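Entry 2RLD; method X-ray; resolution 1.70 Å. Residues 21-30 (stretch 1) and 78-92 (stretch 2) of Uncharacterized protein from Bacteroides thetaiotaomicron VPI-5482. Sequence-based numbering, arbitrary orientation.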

# COMPACT_ATOMS: atom_id res chain seq x y z
N ARG C 21 19.08 7.10 -11.28
CA ARG C 21 19.05 8.44 -10.73
C ARG C 21 17.97 8.55 -9.65
O ARG C 21 18.18 9.18 -8.61
CB ARG C 21 18.80 9.47 -11.82
CG ARG C 21 19.93 9.55 -12.86
CD ARG C 21 19.97 10.95 -13.48
NE ARG C 21 20.46 11.97 -12.55
CZ ARG C 21 20.38 13.28 -12.76
NH1 ARG C 21 19.82 13.75 -13.88
NH2 ARG C 21 20.83 14.13 -11.85
N ILE C 22 16.81 7.93 -9.89
CA ILE C 22 15.74 7.93 -8.91
C ILE C 22 16.14 7.20 -7.62
O ILE C 22 15.83 7.65 -6.50
CB ILE C 22 14.43 7.40 -9.53
CG1 ILE C 22 13.89 8.43 -10.53
CG2 ILE C 22 13.40 7.04 -8.42
CD1 ILE C 22 13.41 9.74 -9.85
N VAL C 23 16.86 6.09 -7.76
CA VAL C 23 17.40 5.41 -6.58
C VAL C 23 18.32 6.33 -5.80
O VAL C 23 18.26 6.41 -4.56
CB VAL C 23 18.07 4.08 -6.93
CG1 VAL C 23 18.83 3.49 -5.76
CG2 VAL C 23 17.06 3.08 -7.39
N ASN C 24 19.22 7.02 -6.50
CA ASN C 24 20.10 7.97 -5.81
C ASN C 24 19.36 9.11 -5.12
O ASN C 24 19.73 9.53 -3.99
CB ASN C 24 21.14 8.51 -6.80
CG ASN C 24 22.20 7.47 -7.15
OD1 ASN C 24 22.44 6.52 -6.41
ND2 ASN C 24 22.86 7.67 -8.29
N LEU C 25 18.32 9.63 -5.77
CA LEU C 25 17.50 10.66 -5.18
C LEU C 25 16.80 10.16 -3.93
O LEU C 25 16.67 10.90 -2.96
CB LEU C 25 16.45 11.16 -6.18
CG LEU C 25 15.51 12.25 -5.66
CD1 LEU C 25 16.28 13.53 -5.25
CD2 LEU C 25 14.41 12.55 -6.70
N TYR C 26 16.31 8.93 -3.98
CA TYR C 26 15.69 8.31 -2.80
C TYR C 26 16.63 8.25 -1.63
O TYR C 26 16.28 8.67 -0.51
CB TYR C 26 15.17 6.93 -3.15
CG TYR C 26 14.55 6.22 -1.99
CD1 TYR C 26 13.27 6.52 -1.59
CD2 TYR C 26 15.26 5.27 -1.28
CE1 TYR C 26 12.70 5.91 -0.51
CE2 TYR C 26 14.70 4.62 -0.22
CZ TYR C 26 13.42 4.94 0.17
OH TYR C 26 12.84 4.30 1.24
N LYS C 27 17.84 7.78 -1.88
CA LYS C 27 18.87 7.75 -0.83
C LYS C 27 19.15 9.13 -0.23
O LYS C 27 19.23 9.28 0.99
CB LYS C 27 20.17 7.16 -1.38
CG LYS C 27 20.08 5.71 -1.74
CD LYS C 27 21.32 5.28 -2.51
CE LYS C 27 22.51 5.08 -1.63
NZ LYS C 27 23.79 4.85 -2.44
N PHE C 28 19.28 10.13 -1.11
CA PHE C 28 19.48 11.52 -0.69
C PHE C 28 18.36 11.98 0.21
O PHE C 28 18.62 12.48 1.31
CB PHE C 28 19.57 12.41 -1.92
CG PHE C 28 19.59 13.88 -1.60
CD1 PHE C 28 20.77 14.49 -1.18
CD2 PHE C 28 18.47 14.64 -1.75
CE1 PHE C 28 20.81 15.86 -0.88
CE2 PHE C 28 18.50 16.03 -1.45
CZ PHE C 28 19.69 16.62 -1.03
N LEU C 29 17.11 11.76 -0.22
CA LEU C 29 15.96 12.24 0.52
C LEU C 29 15.86 11.56 1.88
O LEU C 29 15.66 12.23 2.90
CB LEU C 29 14.67 12.04 -0.26
CG LEU C 29 14.50 12.92 -1.50
CD1 LEU C 29 13.32 12.41 -2.31
CD2 LEU C 29 14.38 14.38 -1.07
N VAL C 30 16.04 10.25 1.91
CA VAL C 30 15.90 9.52 3.17
C VAL C 30 17.08 9.79 4.10
O VAL C 30 16.88 10.13 5.27
CB VAL C 30 15.71 7.99 2.91
CG1 VAL C 30 15.76 7.25 4.21
CG2 VAL C 30 14.38 7.74 2.13
N GLU C 78 3.57 11.17 -13.04
CA GLU C 78 3.50 11.19 -11.57
C GLU C 78 4.85 11.59 -10.97
O GLU C 78 4.91 12.38 -10.01
CB GLU C 78 3.05 9.84 -11.02
CG GLU C 78 2.77 9.95 -9.53
CD GLU C 78 2.47 8.65 -8.84
OE1 GLU C 78 2.00 7.70 -9.51
OE2 GLU C 78 2.71 8.59 -7.61
N THR C 79 5.91 11.07 -11.54
CA THR C 79 7.27 11.37 -11.07
C THR C 79 7.51 12.88 -11.17
O THR C 79 8.08 13.48 -10.27
CB THR C 79 8.33 10.59 -11.90
OG1 THR C 79 8.11 9.17 -11.76
CG2 THR C 79 9.75 10.93 -11.46
N GLU C 80 7.08 13.47 -12.28
CA GLU C 80 7.22 14.93 -12.49
C GLU C 80 6.44 15.73 -11.44
O GLU C 80 6.89 16.77 -10.97
CB GLU C 80 6.83 15.26 -13.94
CG GLU C 80 7.97 14.79 -14.89
CD GLU C 80 7.53 14.22 -16.23
OE1 GLU C 80 6.36 14.44 -16.62
OE2 GLU C 80 8.36 13.54 -16.87
N TYR C 81 5.29 15.22 -11.04
CA TYR C 81 4.51 15.80 -9.94
C TYR C 81 5.34 15.80 -8.67
O TYR C 81 5.49 16.83 -8.01
CB TYR C 81 3.21 15.00 -9.72
CG TYR C 81 2.44 15.36 -8.44
CD1 TYR C 81 1.62 16.46 -8.37
CD2 TYR C 81 2.56 14.55 -7.32
CE1 TYR C 81 0.92 16.76 -7.18
CE2 TYR C 81 1.89 14.85 -6.13
CZ TYR C 81 1.08 15.96 -6.06
OH TYR C 81 0.39 16.20 -4.90
N TRP C 82 5.87 14.63 -8.32
CA TRP C 82 6.65 14.55 -7.07
C TRP C 82 7.88 15.45 -7.13
O TRP C 82 8.21 16.12 -6.15
CB TRP C 82 7.05 13.09 -6.70
CG TRP C 82 5.86 12.23 -6.36
CD1 TRP C 82 5.36 11.17 -7.08
CD2 TRP C 82 5.00 12.40 -5.23
NE1 TRP C 82 4.23 10.66 -6.44
CE2 TRP C 82 3.99 11.41 -5.32
CE3 TRP C 82 4.97 13.30 -4.15
CZ2 TRP C 82 2.98 11.29 -4.38
CZ3 TRP C 82 3.99 13.16 -3.20
CH2 TRP C 82 2.99 12.17 -3.33
N LEU C 83 8.53 15.53 -8.30
CA LEU C 83 9.71 16.40 -8.42
C LEU C 83 9.32 17.86 -8.18
O LEU C 83 10.04 18.63 -7.54
CB LEU C 83 10.35 16.23 -9.78
CG LEU C 83 11.11 14.92 -10.02
CD1 LEU C 83 11.51 14.80 -11.49
CD2 LEU C 83 12.35 14.79 -9.07
N GLU C 84 8.20 18.27 -8.74
CA GLU C 84 7.75 19.64 -8.60
C GLU C 84 7.45 19.95 -7.13
O GLU C 84 7.81 21.02 -6.60
CB GLU C 84 6.48 19.84 -9.43
CG GLU C 84 6.08 21.31 -9.52
CD GLU C 84 4.88 21.57 -10.44
OE1 GLU C 84 4.49 20.66 -11.22
OE2 GLU C 84 4.35 22.70 -10.40
N LEU C 85 6.77 19.03 -6.48
CA LEU C 85 6.51 19.17 -5.03
C LEU C 85 7.80 19.27 -4.22
O LEU C 85 7.92 20.12 -3.33
CB LEU C 85 5.65 18.00 -4.54
CG LEU C 85 5.06 18.10 -3.15
CD1 LEU C 85 4.44 19.46 -2.84
CD2 LEU C 85 4.07 16.95 -2.97
N LEU C 86 8.78 18.43 -4.53
CA LEU C 86 10.05 18.46 -3.83
C LEU C 86 10.82 19.79 -3.99
O LEU C 86 11.33 20.30 -3.02
CB LEU C 86 10.92 17.28 -4.24
CG LEU C 86 10.43 15.88 -3.81
CD1 LEU C 86 11.14 14.78 -4.61
CD2 LEU C 86 10.67 15.70 -2.27
N ILE C 87 10.87 20.37 -5.19
CA ILE C 87 11.51 21.70 -5.34
C ILE C 87 10.71 22.79 -4.66
O ILE C 87 11.27 23.64 -3.99
CB ILE C 87 11.84 22.05 -6.84
CG1 ILE C 87 12.67 23.36 -6.93
CG2 ILE C 87 10.59 22.17 -7.69
CD1 ILE C 87 13.99 23.29 -6.25
N ARG C 88 9.38 22.75 -4.78
CA ARG C 88 8.56 23.79 -4.13
C ARG C 88 8.65 23.76 -2.61
O ARG C 88 8.53 24.79 -1.97
CB ARG C 88 7.10 23.67 -4.56
CG ARG C 88 6.89 24.04 -6.03
CD ARG C 88 6.87 25.54 -6.23
NE ARG C 88 5.95 26.22 -5.32
CZ ARG C 88 4.64 26.31 -5.50
NH1 ARG C 88 4.06 25.73 -6.55
NH2 ARG C 88 3.90 26.95 -4.63
N THR C 89 8.91 22.60 -2.03
CA THR C 89 9.07 22.49 -0.58
C THR C 89 10.54 22.40 -0.12
O THR C 89 10.80 22.11 1.03
CB THR C 89 8.28 21.29 -0.05
OG1 THR C 89 8.69 20.09 -0.72
CG2 THR C 89 6.78 21.51 -0.26
N GLU C 90 11.49 22.69 -1.02
CA GLU C 90 12.90 22.88 -0.68
C GLU C 90 13.62 21.61 -0.22
O GLU C 90 14.68 21.68 0.42
CB GLU C 90 13.07 24.04 0.30
CG GLU C 90 12.48 25.37 -0.25
CD GLU C 90 12.51 26.52 0.75
OE1 GLU C 90 13.25 26.45 1.74
OE2 GLU C 90 11.78 27.49 0.53
N TYR C 91 13.06 20.46 -0.59
CA TYR C 91 13.75 19.17 -0.38
C TYR C 91 14.87 18.91 -1.37
O TYR C 91 15.80 18.17 -1.07
CB TYR C 91 12.76 18.01 -0.33
CG TYR C 91 12.09 17.94 1.02
CD1 TYR C 91 12.72 17.30 2.09
CD2 TYR C 91 10.86 18.53 1.23
CE1 TYR C 91 12.12 17.27 3.36
CE2 TYR C 91 10.26 18.53 2.50
CZ TYR C 91 10.89 17.88 3.55
OH TYR C 91 10.26 17.83 4.79
N ILE C 92 14.79 19.51 -2.55
CA ILE C 92 15.87 19.44 -3.54
C ILE C 92 16.16 20.85 -4.05
O ILE C 92 15.29 21.75 -4.01
CB ILE C 92 15.53 18.52 -4.73
CG1 ILE C 92 14.25 18.99 -5.45
CG2 ILE C 92 15.47 17.02 -4.27
CD1 ILE C 92 13.96 18.20 -6.71

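The contact between these two stretches is built mostly from apolar packing, with one carbonyl oxygen at a ring edge; no hydrogen bond crosses it. The helix axes come no closer than 13.7 Å and run in roughly the same direction, 34° apart, so the space between them is wide and is filled mainly by aliphatic side chains, with the short Thr79 meeting Ile22. About 305 Å² is buried in all, counting both sides and including the loop residues Tyr91 and Ile92. Ile22, Leu25, Leu29, Leu83, Leu86 and Ile92 are all buried, Leu29 being the most covered by the other stretch; their branched hydrocarbon ends suit such places because they fill space and leave no polar side-chain group unpaired.

Along stretch 2, the first residue to take part is Thr79, whose CA-to-CB bond points toward the other helix. Its CG2 lies 4.2 Å from CD1 of Ile22, a loose methyl-to-methyl contact across a CA-CA distance of 9.4 Å. Threonine works in this buried place because its OG1 is hydrogen-bonded elsewhere in the structure, leaving the methyl free to serve the apolar side. Trp82 stays out of the contact: its NE1 donates to OE2 of Glu78 at 2.8 Å, a nearly straight bond one turn back that satisfies a buried indole.

One turn on from Thr79, Leu83 starts out sideways, yet its m,t rotamer brings the end of the chain nearer, and CD2 reaches 3.9 Å from CD2 of Leu25. Leu86 points toward stretch 1 and places CD1 4.0 Å from CD1 of Leu29; the same methyl is 4.5 Å from CD2 of Leu25. The spacing 79, 83, 86 answered by 22, 25, 29 is the familiar three-four rhythm that keeps one stripe of each helix near its neighbour, although Leu29, like Leu83, starts sideways and comes nearer at its end, also as m,t.

The helix then gives way at Thr89, the first residue to leave helical phi/psi, whose OG1 donates to the backbone O of Leu85 at 2.7 Å. Glu90 follows with a positive phi of 68°, its side chain exposed and out of reach, and the chain is brought close to stretch 1: the CA atoms of Tyr91 and Leu29 are 7.3 Å apart. Tyr91 contributes its CB, 4.0 Å from CD2 of Leu29, and its backbone O, which sits 3.5 Å from CE2 of Phe28 at the ring edge, near the ring plane. That approach suits a carbonyl oxygen, since the edge of an aromatic ring carries slightly positive hydrogens.

Ile92 completes the contact. From its CG2, CD1 of Leu25 is 3.7 Å away, while CE2 of Phe28 and CD2 of Leu29 each lie at 4.3 Å. One beta-branched methyl thus meets three residues of stretch 1. The rule to read here is that leucines do most of the spanning in the middle of the contact, Thr79 and Ile22 meet at one end, and the turn after the second helix brings in the next apolar groups.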